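Local atomic coordinates of monovalent Na+/H+ antiporter subunit D (Dietzia sp. DQ12-45-1b, PDB entry 7D3U), a protein that forms an antiporter-like membrane subunit of the bacterial Mrp complex, which exchanges sodium ions for protons across the cell membrane. Residues L112-A123 and F135-L146; H227-S238 and R297-V305. All coordinates share one frame; numbering follows the deposited sequence.

Contact 1. Residues L112-A123 and F135-L146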
loop_
_atom_site.group_PDB
_atom_site.type_symbol
_atom_site.label_atom_id
_atom_site.label_comp_id
_atom_site.label_asym_id
_atom_site.label_seq_id
_atom_site.Cartn_x
_atom_site.Cartn_y
_atom_site.Cartn_z
ATOM N N LEU A 112 -7.337 -14.595 -9.571
ATOM C CA LEU A 112 -7.047 -13.216 -9.192
ATOM C C LEU A 112 -5.562 -13.015 -8.920
ATOM O O LEU A 112 -5.008 -11.960 -9.245
ATOM C CB LEU A 112 -7.880 -12.819 -7.976
ATOM C CG LEU A 112 -9.351 -12.519 -8.258
ATOM C CD1 LEU A 112 -10.060 -12.092 -6.988
ATOM C CD2 LEU A 112 -9.489 -11.460 -9.333
ATOM N N VAL A 113 -4.899 -14.012 -8.333
ATOM C CA VAL A 113 -3.460 -13.906 -8.117
ATOM C C VAL A 113 -2.729 -13.831 -9.450
ATOM O O VAL A 113 -1.786 -13.049 -9.617
ATOM C CB VAL A 113 -2.959 -15.081 -7.258
ATOM C CG1 VAL A 113 -1.447 -15.143 -7.271
ATOM C CG2 VAL A 113 -3.461 -14.938 -5.842
ATOM N N LEU A 114 -3.172 -14.619 -10.431
ATOM C CA LEU A 114 -2.526 -14.591 -11.738
ATOM C C LEU A 114 -2.788 -13.274 -12.456
ATOM O O LEU A 114 -1.915 -12.764 -13.163
ATOM C CB LEU A 114 -3.001 -15.770 -12.581
ATOM C CG LEU A 114 -2.402 -17.113 -12.174
ATOM C CD1 LEU A 114 -2.809 -18.202 -13.143
ATOM C CD2 LEU A 114 -0.896 -17.006 -12.086
ATOM N N LEU A 115 -3.978 -12.700 -12.276
ATOM C CA LEU A 115 -4.265 -11.409 -12.889
ATOM C C LEU A 115 -3.449 -10.296 -12.242
ATOM O O LEU A 115 -2.964 -9.392 -12.932
ATOM C CB LEU A 115 -5.761 -11.115 -12.800
ATOM C CG LEU A 115 -6.615 -11.891 -13.802
ATOM C CD1 LEU A 115 -7.916 -12.350 -13.176
ATOM C CD2 LEU A 115 -6.891 -11.040 -15.022
ATOM N N VAL A 116 -3.270 -10.354 -10.920
ATOM C CA VAL A 116 -2.400 -9.397 -10.243
ATOM C C VAL A 116 -0.965 -9.548 -10.730
ATOM O O VAL A 116 -0.259 -8.556 -10.946
ATOM C CB VAL A 116 -2.504 -9.570 -8.717
ATOM C CG1 VAL A 116 -1.520 -8.672 -8.011
ATOM C CG2 VAL A 116 -3.904 -9.254 -8.249
ATOM N N THR A 117 -0.515 -10.789 -10.917
ATOM C CA THR A 117 0.834 -11.022 -11.422
ATOM C C THR A 117 0.997 -10.472 -12.832
ATOM O O THR A 117 2.027 -9.867 -13.155
ATOM C CB THR A 117 1.151 -12.517 -11.377
ATOM O OG1 THR A 117 1.086 -12.980 -10.023
ATOM C CG2 THR A 117 2.528 -12.800 -11.933
ATOM N N ALA A 118 -0.011 -10.663 -13.685
ATOM C CA ALA A 118 0.041 -10.107 -15.032
ATOM C C ALA A 118 0.087 -8.587 -14.999
ATOM O O ALA A 118 0.843 -7.965 -15.752
ATOM C CB ALA A 118 -1.158 -10.587 -15.845
ATOM N N GLY A 119 -0.715 -7.971 -14.131
ATOM C CA GLY A 119 -0.675 -6.522 -14.009
ATOM C C GLY A 119 0.670 -6.014 -13.528
ATOM O O GLY A 119 1.166 -4.991 -14.005
ATOM N N VAL A 120 1.284 -6.728 -12.584
ATOM C CA VAL A 120 2.597 -6.332 -12.084
ATOM C C VAL A 120 3.641 -6.450 -13.186
ATOM O O VAL A 120 4.468 -5.550 -13.382
ATOM C CB VAL A 120 2.978 -7.177 -10.855
ATOM C CG1 VAL A 120 4.462 -7.063 -10.568
ATOM C CG2 VAL A 120 2.175 -6.745 -9.649
ATOM N N ASN A 121 3.618 -7.561 -13.924
ATOM C CA ASN A 121 4.579 -7.746 -15.006
ATOM C C ASN A 121 4.400 -6.687 -16.083
ATOM O O ASN A 121 5.381 -6.200 -16.656
ATOM C CB ASN A 121 4.437 -9.145 -15.603
ATOM C CG ASN A 121 4.765 -10.237 -14.610
ATOM O OD1 ASN A 121 4.539 -11.415 -14.875
ATOM N ND2 ASN A 121 5.298 -9.853 -13.458
ATOM N N GLY A 122 3.154 -6.311 -16.365
ATOM C CA GLY A 122 2.918 -5.249 -17.327
ATOM C C GLY A 122 3.439 -3.909 -16.845
ATOM O O GLY A 122 4.129 -3.199 -17.579
ATOM N N ALA A 123 3.118 -3.546 -15.602
ATOM C CA ALA A 123 3.593 -2.284 -15.050
ATOM C C ALA A 123 5.109 -2.234 -14.943
ATOM O O ALA A 123 5.682 -1.140 -14.933
ATOM C CB ALA A 123 2.969 -2.041 -13.677
ATOM N N PHE A 135 -1.915 -0.786 -16.690
ATOM C CA PHE A 135 -1.459 -1.985 -15.999
ATOM C C PHE A 135 -1.503 -1.823 -14.487
ATOM O O PHE A 135 -1.675 -2.810 -13.769
ATOM C CB PHE A 135 -0.051 -2.351 -16.457
ATOM C CG PHE A 135 -0.030 -3.273 -17.634
ATOM C CD1 PHE A 135 -0.734 -4.460 -17.606
ATOM C CD2 PHE A 135 0.677 -2.946 -18.775
ATOM C CE1 PHE A 135 -0.725 -5.310 -18.687
ATOM C CE2 PHE A 135 0.689 -3.794 -19.859
ATOM C CZ PHE A 135 -0.013 -4.978 -19.814
ATOM N N VAL A 136 -1.375 -0.596 -13.985
ATOM C CA VAL A 136 -1.591 -0.362 -12.562
ATOM C C VAL A 136 -3.034 -0.679 -12.193
ATOM O O VAL A 136 -3.307 -1.263 -11.139
ATOM C CB VAL A 136 -1.208 1.082 -12.195
ATOM C CG1 VAL A 136 -1.544 1.370 -10.752
ATOM C CG2 VAL A 136 0.266 1.307 -12.440
ATOM N N GLU A 137 -3.980 -0.326 -13.066
ATOM C CA GLU A 137 -5.370 -0.698 -12.802
ATOM C C GLU A 137 -5.582 -2.201 -12.947
ATOM O O GLU A 137 -6.376 -2.795 -12.207
ATOM C CB GLU A 137 -6.317 0.078 -13.715
ATOM C CG GLU A 137 -5.928 1.527 -13.882
ATOM C CD GLU A 137 -5.774 2.251 -12.559
ATOM O OE1 GLU A 137 -6.458 1.884 -11.579
ATOM O OE2 GLU A 137 -4.929 3.164 -12.488
ATOM N N VAL A 138 -4.894 -2.833 -13.900
ATOM C CA VAL A 138 -4.952 -4.286 -14.039
ATOM C C VAL A 138 -4.382 -4.976 -12.810
ATOM O O VAL A 138 -4.755 -6.112 -12.503
ATOM C CB VAL A 138 -4.213 -4.733 -15.320
ATOM C CG1 VAL A 138 -4.214 -6.247 -15.456
ATOM C CG2 VAL A 138 -4.853 -4.113 -16.530
ATOM N N MET A 139 -3.469 -4.320 -12.104
ATOM C CA MET A 139 -2.938 -4.840 -10.853
ATOM C C MET A 139 -3.839 -4.533 -9.666
ATOM O O MET A 139 -3.885 -5.316 -8.711
ATOM C CB MET A 139 -1.543 -4.260 -10.603
ATOM C CG MET A 139 -0.883 -4.719 -9.321
ATOM S SD MET A 139 0.526 -3.682 -8.894
ATOM C CE MET A 139 -0.283 -2.109 -8.629
ATOM N N LEU A 140 -4.565 -3.417 -9.712
ATOM C CA LEU A 140 -5.359 -2.990 -8.565
ATOM C C LEU A 140 -6.721 -3.667 -8.524
ATOM O O LEU A 140 -7.225 -3.978 -7.441
ATOM C CB LEU A 140 -5.533 -1.473 -8.582
ATOM C CG LEU A 140 -4.362 -0.640 -8.067
ATOM C CD1 LEU A 140 -4.694 0.838 -8.156
ATOM C CD2 LEU A 140 -4.026 -1.029 -6.643
ATOM N N LEU A 141 -7.345 -3.886 -9.681
ATOM C CA LEU A 141 -8.683 -4.470 -9.680
ATOM C C LEU A 141 -8.726 -5.877 -9.092
ATOM O O LEU A 141 -9.618 -6.138 -8.267
ATOM C CB LEU A 141 -9.264 -4.445 -11.099
ATOM C CG LEU A 141 -9.949 -3.137 -11.487
ATOM C CD1 LEU A 141 -8.940 -2.006 -11.555
ATOM C CD2 LEU A 141 -10.660 -3.303 -12.812
ATOM N N PRO A 142 -7.839 -6.813 -9.451
ATOM C CA PRO A 142 -7.829 -8.101 -8.744
ATOM C C PRO A 142 -7.394 -7.979 -7.305
ATOM O O PRO A 142 -7.697 -8.871 -6.506
ATOM C CB PRO A 142 -6.837 -8.944 -9.554
ATOM C CG PRO A 142 -6.754 -8.279 -10.869
ATOM C CD PRO A 142 -6.909 -6.827 -10.587
ATOM N N SER A 143 -6.687 -6.910 -6.947
ATOM C CA SER A 143 -6.350 -6.697 -5.548
ATOM C C SER A 143 -7.598 -6.428 -4.722
ATOM O O SER A 143 -7.695 -6.869 -3.573
ATOM C CB SER A 143 -5.363 -5.546 -5.414
ATOM O OG SER A 143 -4.381 -5.594 -6.432
ATOM N N TYR A 144 -8.565 -5.709 -5.293
ATOM C CA TYR A 144 -9.798 -5.432 -4.569
ATOM C C TYR A 144 -10.611 -6.699 -4.354
ATOM O O TYR A 144 -11.276 -6.840 -3.321
ATOM C CB TYR A 144 -10.628 -4.389 -5.314
ATOM C CG TYR A 144 -9.876 -3.120 -5.647
ATOM C CD1 TYR A 144 -8.797 -2.703 -4.879
ATOM C CD2 TYR A 144 -10.249 -2.336 -6.728
ATOM C CE1 TYR A 144 -8.111 -1.547 -5.180
ATOM C CE2 TYR A 144 -9.568 -1.177 -7.037
ATOM C CZ TYR A 144 -8.501 -0.787 -6.260
ATOM O OH TYR A 144 -7.819 0.367 -6.564
ATOM N N GLY A 145 -10.574 -7.627 -5.311
ATOM C CA GLY A 145 -11.240 -8.900 -5.114
ATOM C C GLY A 145 -10.557 -9.766 -4.079
ATOM O O GLY A 145 -11.222 -10.500 -3.343
ATOM N N LEU A 146 -9.227 -9.693 -4.000
ATOM C CA LEU A 146 -8.492 -10.470 -3.010
ATOM C C LEU A 146 -8.691 -9.943 -1.597
ATOM O O LEU A 146 -8.467 -10.686 -0.637
ATOM C CB LEU A 146 -7.003 -10.483 -3.349
ATOM C CG LEU A 146 -6.584 -11.323 -4.553
ATOM C CD1 LEU A 146 -5.086 -11.237 -4.762
ATOM C CD2 LEU A 146 -7.016 -12.759 -4.361
#

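Contact 2. Residues H227-S238 and R297-V305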
loop_
_atom_site.group_PDB
_atom_site.type_symbol
_atom_site.label_atom_id
_atom_site.label_comp_id
_atom_site.label_asym_id
_atom_site.label_seq_id
_atom_site.Cartn_x
_atom_site.Cartn_y
_atom_site.Cartn_z
ATOM N N HIS A 227 -0.140 8.777 4.075
ATOM C CA HIS A 227 0.269 7.457 4.535
ATOM C C HIS A 227 -0.777 6.739 5.368
ATOM O O HIS A 227 -0.731 5.506 5.442
ATOM C CB HIS A 227 1.558 7.550 5.360
ATOM C CG HIS A 227 1.425 8.391 6.590
ATOM N ND1 HIS A 227 0.816 7.938 7.741
ATOM C CD2 HIS A 227 1.823 9.659 6.850
ATOM C CE1 HIS A 227 0.844 8.891 8.656
ATOM N NE2 HIS A 227 1.450 9.945 8.141
ATOM N N GLY A 228 -1.709 7.455 5.997
ATOM C CA GLY A 228 -2.696 6.815 6.846
ATOM C C GLY A 228 -3.589 5.837 6.120
ATOM O O GLY A 228 -4.159 4.944 6.752
ATOM N N TRP A 229 -3.725 5.979 4.802
ATOM C CA TRP A 229 -4.576 5.062 4.058
ATOM C C TRP A 229 -3.971 3.668 3.988
ATOM O O TRP A 229 -4.704 2.685 3.847
ATOM C CB TRP A 229 -4.832 5.608 2.656
ATOM C CG TRP A 229 -3.677 5.468 1.715
ATOM C CD1 TRP A 229 -2.759 6.424 1.402
ATOM C CD2 TRP A 229 -3.331 4.313 0.943
ATOM N NE1 TRP A 229 -1.856 5.932 0.493
ATOM C CE2 TRP A 229 -2.187 4.638 0.195
ATOM C CE3 TRP A 229 -3.877 3.033 0.816
ATOM C CZ2 TRP A 229 -1.578 3.732 -0.664
ATOM C CZ3 TRP A 229 -3.271 2.138 -0.035
ATOM C CH2 TRP A 229 -2.135 2.489 -0.765
ATOM N N LEU A 230 -2.648 3.560 4.079
ATOM C CA LEU A 230 -1.996 2.259 4.035
ATOM C C LEU A 230 -1.873 1.624 5.410
ATOM O O LEU A 230 -1.915 0.395 5.522
ATOM C CB LEU A 230 -0.608 2.385 3.406
ATOM C CG LEU A 230 0.111 1.068 3.124
ATOM C CD1 LEU A 230 0.966 1.203 1.884
ATOM C CD2 LEU A 230 0.952 0.655 4.313
ATOM N N ALA A 231 -1.719 2.434 6.456
ATOM C CA ALA A 231 -1.676 1.902 7.809
ATOM C C ALA A 231 -3.046 1.457 8.297
ATOM O O ALA A 231 -3.129 0.724 9.287
ATOM C CB ALA A 231 -1.096 2.943 8.762
ATOM N N ARG A 232 -4.118 1.882 7.631
ATOM C CA ARG A 232 -5.477 1.548 8.029
ATOM C C ARG A 232 -6.193 0.671 7.010
ATOM O O ARG A 232 -7.421 0.563 7.058
ATOM C CB ARG A 232 -6.282 2.824 8.271
ATOM C CG ARG A 232 -5.657 3.768 9.278
ATOM C CD ARG A 232 -5.644 3.160 10.665
ATOM N NE ARG A 232 -6.989 2.839 11.126
ATOM C CZ ARG A 232 -7.257 2.237 12.279
ATOM N NH1 ARG A 232 -8.511 1.982 12.619
ATOM N NH2 ARG A 232 -6.270 1.891 13.093
ATOM N N ALA A 233 -5.464 0.052 6.084
ATOM C CA ALA A 233 -6.097 -0.819 5.102
ATOM C C ALA A 233 -5.420 -2.182 5.051
ATOM O O ALA A 233 -6.076 -3.194 4.789
ATOM C CB ALA A 233 -6.080 -0.173 3.718
ATOM N N TYR A 234 -4.117 -2.220 5.301
ATOM C CA TYR A 234 -3.380 -3.478 5.273
ATOM C C TYR A 234 -3.625 -4.322 6.522
ATOM O O TYR A 234 -3.731 -5.549 6.407
ATOM C CB TYR A 234 -1.882 -3.224 5.091
ATOM C CG TYR A 234 -1.462 -3.083 3.647
ATOM C CD1 TYR A 234 -2.113 -2.200 2.800
ATOM C CD2 TYR A 234 -0.423 -3.841 3.131
ATOM C CE1 TYR A 234 -1.736 -2.069 1.480
ATOM C CE2 TYR A 234 -0.038 -3.716 1.811
ATOM C CZ TYR A 234 -0.699 -2.828 0.991
ATOM O OH TYR A 234 -0.322 -2.698 -0.324
ATOM N N PRO A 235 -3.698 -3.736 7.727
ATOM C CA PRO A 235 -4.058 -4.561 8.893
ATOM C C PRO A 235 -5.378 -5.292 8.740
ATOM O O PRO A 235 -5.493 -6.448 9.163
ATOM C CB PRO A 235 -4.110 -3.538 10.031
ATOM C CG PRO A 235 -3.137 -2.516 9.639
ATOM C CD PRO A 235 -3.227 -2.403 8.147
ATOM N N LYS A 236 -6.381 -4.653 8.147
ATOM C CA LYS A 236 -7.718 -5.233 8.041
ATOM C C LYS A 236 -7.888 -6.037 6.757
ATOM O O LYS A 236 -8.819 -5.826 5.983
ATOM C CB LYS A 236 -8.761 -4.130 8.142
ATOM C CG LYS A 236 -8.465 -3.135 9.243
ATOM C CD LYS A 236 -9.110 -1.795 8.978
ATOM C CE LYS A 236 -8.447 -0.718 9.807
ATOM N NZ LYS A 236 -7.967 -1.256 11.108
ATOM N N MET A 237 -6.975 -6.977 6.527
ATOM C CA MET A 237 -7.050 -7.873 5.384
ATOM C C MET A 237 -6.617 -9.263 5.820
ATOM O O MET A 237 -6.024 -9.444 6.886
ATOM C CB MET A 237 -6.184 -7.386 4.219
ATOM C CG MET A 237 -6.727 -6.155 3.520
ATOM S SD MET A 237 -5.477 -5.331 2.523
ATOM C CE MET A 237 -4.602 -6.745 1.875
ATOM N N SER A 238 -6.932 -10.248 4.986
ATOM C CA SER A 238 -6.538 -11.617 5.278
ATOM C C SER A 238 -5.018 -11.705 5.397
ATOM O O SER A 238 -4.299 -10.975 4.706
ATOM C CB SER A 238 -7.039 -12.561 4.187
ATOM O OG SER A 238 -6.317 -13.779 4.198
ATOM N N ARG A 297 0.109 -6.982 13.263
ATOM C CA ARG A 297 0.084 -6.710 11.833
ATOM C C ARG A 297 -0.179 -5.247 11.512
ATOM O O ARG A 297 0.012 -4.843 10.361
ATOM C CB ARG A 297 -0.965 -7.582 11.142
ATOM C CG ARG A 297 -0.555 -8.023 9.749
ATOM C CD ARG A 297 -1.210 -9.331 9.364
ATOM N NE ARG A 297 -2.592 -9.398 9.823
ATOM C CZ ARG A 297 -3.621 -8.876 9.168
ATOM N NH1 ARG A 297 -3.427 -8.245 8.019
ATOM N NH2 ARG A 297 -4.846 -8.985 9.662
ATOM N N SER A 298 -0.606 -4.449 12.486
ATOM C CA SER A 298 -0.731 -3.014 12.280
ATOM C C SER A 298 0.581 -2.280 12.496
ATOM O O SER A 298 0.725 -1.144 12.032
ATOM C CB SER A 298 -1.796 -2.434 13.212
ATOM O OG SER A 298 -1.488 -1.095 13.554
ATOM N N ILE A 299 1.531 -2.901 13.194
ATOM C CA ILE A 299 2.867 -2.329 13.314
ATOM C C ILE A 299 3.609 -2.439 11.989
ATOM O O ILE A 299 4.284 -1.496 11.556
ATOM C CB ILE A 299 3.631 -3.027 14.453
ATOM C CG1 ILE A 299 3.238 -2.435 15.804
ATOM C CG2 ILE A 299 5.124 -2.932 14.232
ATOM C CD1 ILE A 299 3.847 -3.151 16.981
ATOM N N LEU A 300 3.489 -3.590 11.326
ATOM C CA LEU A 300 4.204 -3.822 10.081
ATOM C C LEU A 300 3.749 -2.895 8.963
ATOM O O LEU A 300 4.532 -2.625 8.055
ATOM C CB LEU A 300 4.050 -5.279 9.656
ATOM C CG LEU A 300 4.482 -6.307 10.701
ATOM C CD1 LEU A 300 4.203 -7.714 10.216
ATOM C CD2 LEU A 300 5.951 -6.138 11.026
ATOM N N ALA A 301 2.522 -2.375 9.019
ATOM C CA ALA A 301 2.089 -1.416 8.005
ATOM C C ALA A 301 2.866 -0.109 8.121
ATOM O O ALA A 301 3.403 0.404 7.128
ATOM C CB ALA A 301 0.588 -1.168 8.128
ATOM N N PHE A 302 2.932 0.454 9.328
ATOM C CA PHE A 302 3.728 1.657 9.530
ATOM C C PHE A 302 5.205 1.393 9.273
ATOM O O PHE A 302 5.921 2.277 8.784
ATOM C CB PHE A 302 3.518 2.188 10.943
ATOM C CG PHE A 302 2.406 3.184 11.060
ATOM C CD1 PHE A 302 2.496 4.418 10.445
ATOM C CD2 PHE A 302 1.274 2.890 11.795
ATOM C CE1 PHE A 302 1.476 5.335 10.555
ATOM C CE2 PHE A 302 0.252 3.804 11.909
ATOM C CZ PHE A 302 0.353 5.028 11.288
ATOM N N HIS A 303 5.682 0.186 9.586
ATOM C CA HIS A 303 7.062 -0.149 9.257
ATOM C C HIS A 303 7.274 -0.191 7.752
ATOM O O HIS A 303 8.338 0.192 7.259
ATOM C CB HIS A 303 7.452 -1.481 9.886
ATOM C CG HIS A 303 8.039 -1.346 11.253
ATOM N ND1 HIS A 303 7.950 -2.339 12.203
ATOM C CD2 HIS A 303 8.719 -0.329 11.831
ATOM C CE1 HIS A 303 8.554 -1.941 13.307
ATOM N NE2 HIS A 303 9.027 -0.725 13.110
ATOM N N MET A 304 6.273 -0.658 7.007
ATOM C CA MET A 304 6.356 -0.623 5.553
ATOM C C MET A 304 6.401 0.809 5.050
ATOM O O MET A 304 7.118 1.114 4.093
ATOM C CB MET A 304 5.171 -1.369 4.945
ATOM C CG MET A 304 5.302 -1.627 3.462
ATOM S SD MET A 304 4.211 -2.951 2.930
ATOM C CE MET A 304 2.718 -2.489 3.797
ATOM N N VAL A 305 5.648 1.705 5.687
ATOM C CA VAL A 305 5.713 3.122 5.324
ATOM C C VAL A 305 7.122 3.663 5.552
ATOM O O VAL A 305 7.692 4.362 4.700
ATOM C CB VAL A 305 4.667 3.929 6.112
ATOM C CG1 VAL A 305 4.924 5.415 5.959
ATOM C CG2 VAL A 305 3.269 3.584 5.643
#

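Contact 1. Residues L112-A123 and F135-L146
The ring of Phe-135 lies flat on the backbone of Gly-122, whose CA stands 3.5 Å from the ring centroid and only 9° off the ring normal, a CH-pi contact over one face. Gly-119 O, Ala-118 O and Ala-123 N approach obliquely, and the side chain sits as a knob among Ala-118, Gly-119, Gly-122 and Ala-123. Replacing Phe-135 with an alanine would remove the ring and is likely to open a gap over Gly-122, which has no side chain to fill it. The lack of a side chain at Gly-119 also lets the backbones come close, its CA 4.2 Å from Met-139 CA; a CB there would run into the chain at Val-138 and Met-139. Further along, Val-116 is a second knob, among Met-139, Pro-142, Ser-143 and Leu-146. Its CG1 is anti to the backbone N (chi1 175°), which turns CG2 toward Pro-142 CB, 3.2 Å away. Pro-142, where the helix kinks, also receives Leu-112 CD2 at 3.7 Å from its CB, while Leu-146 CD2 packs 3.7 Å from Leu-112 CB. At the level of Gly-119, Val-120 CG2 meets Met-139 SD at 3.6 Å. Helices 109-125 and 129-146 form an antiparallel transmembrane hairpin, whose short segment axes approach to 7.3 Å at 159°. Helices 9-23, 28-49, 80-101 and 249-263 pack around it; Val-11 touches Phe-135, as does Leu-740 of subunit A.

Contact 2. Residues H227-S238 and R297-V305
Arg-297 reaches from helix 297-305 into the backbone carbonyls of Tyr-234, Pro-235 and Met-237. Its CB is directed at the loop, and the chain bends at chi3 (39°), bringing the guanidinium round to these oxygens. NE pairs in a salt bridge with Glu-348, outside the two segments. Beyond it, Arg-297 CZ lies 3.1 Å from Pro-235 O. NH2 is 2.7 Å from Pro-235 O; NH1 lies near that oxygen too and is 3.2 Å from Tyr-234 O, and Met-237 O is close to both nitrogens. The carbonyls come at the flat group obliquely, and their partial negative charge would probably suit its positive charge. The loop they belong to follows helix 228-231, which is separated from helix 204-221 by a non-helical stretch, consistent with the broken seventh transmembrane helix of antiporter-like subunits related to complex I. At the residue after Arg-297, the Pro-235 ring leans on the helix backbone, with CG 3.6 Å from Ser-298 CA. Ala-301 CB sits 3.8 Å from Ala-231 CA, a close approach that small residues on both sides permit. Ala-231 CB in turn lies over a face of the Phe-302 ring, 3.6 Å from its centroid and 17° off the normal, in a CH-pi contact. The Met-304 side chain crosses that of Tyr-234 at about a right angle, its CE 3.5 Å from Tyr-234 CD2; its SD makes an oblique Met-aromatic contact with the same ring. Met-304 CE also meets Leu-230 CD2, at 3.6 Å. Arg-232 forms salt bridges to Asp-564 of subunit A and Asp-103 of subunit C.

Both contacts are largely buried within the subunit, with centres about 20 Å apart and nearest atoms about 5 Å apart, and they share no helix. Contact 1 joins two consecutive helices, close in sequence, and is almost wholly apolar, its tightness coming from glycines and interlocking knobs. Contact 2 brings together segments with 58 residues between them and sets an intact helix against a mostly non-helical segment; there a buried arginine lies among loop carbonyls while small and apolar side chains pack alongside. A CH-pi contact to a phenylalanine face occurs in each. Subunits A and C border both, by packing and, at contact 2, also through ion pairs to Arg-232.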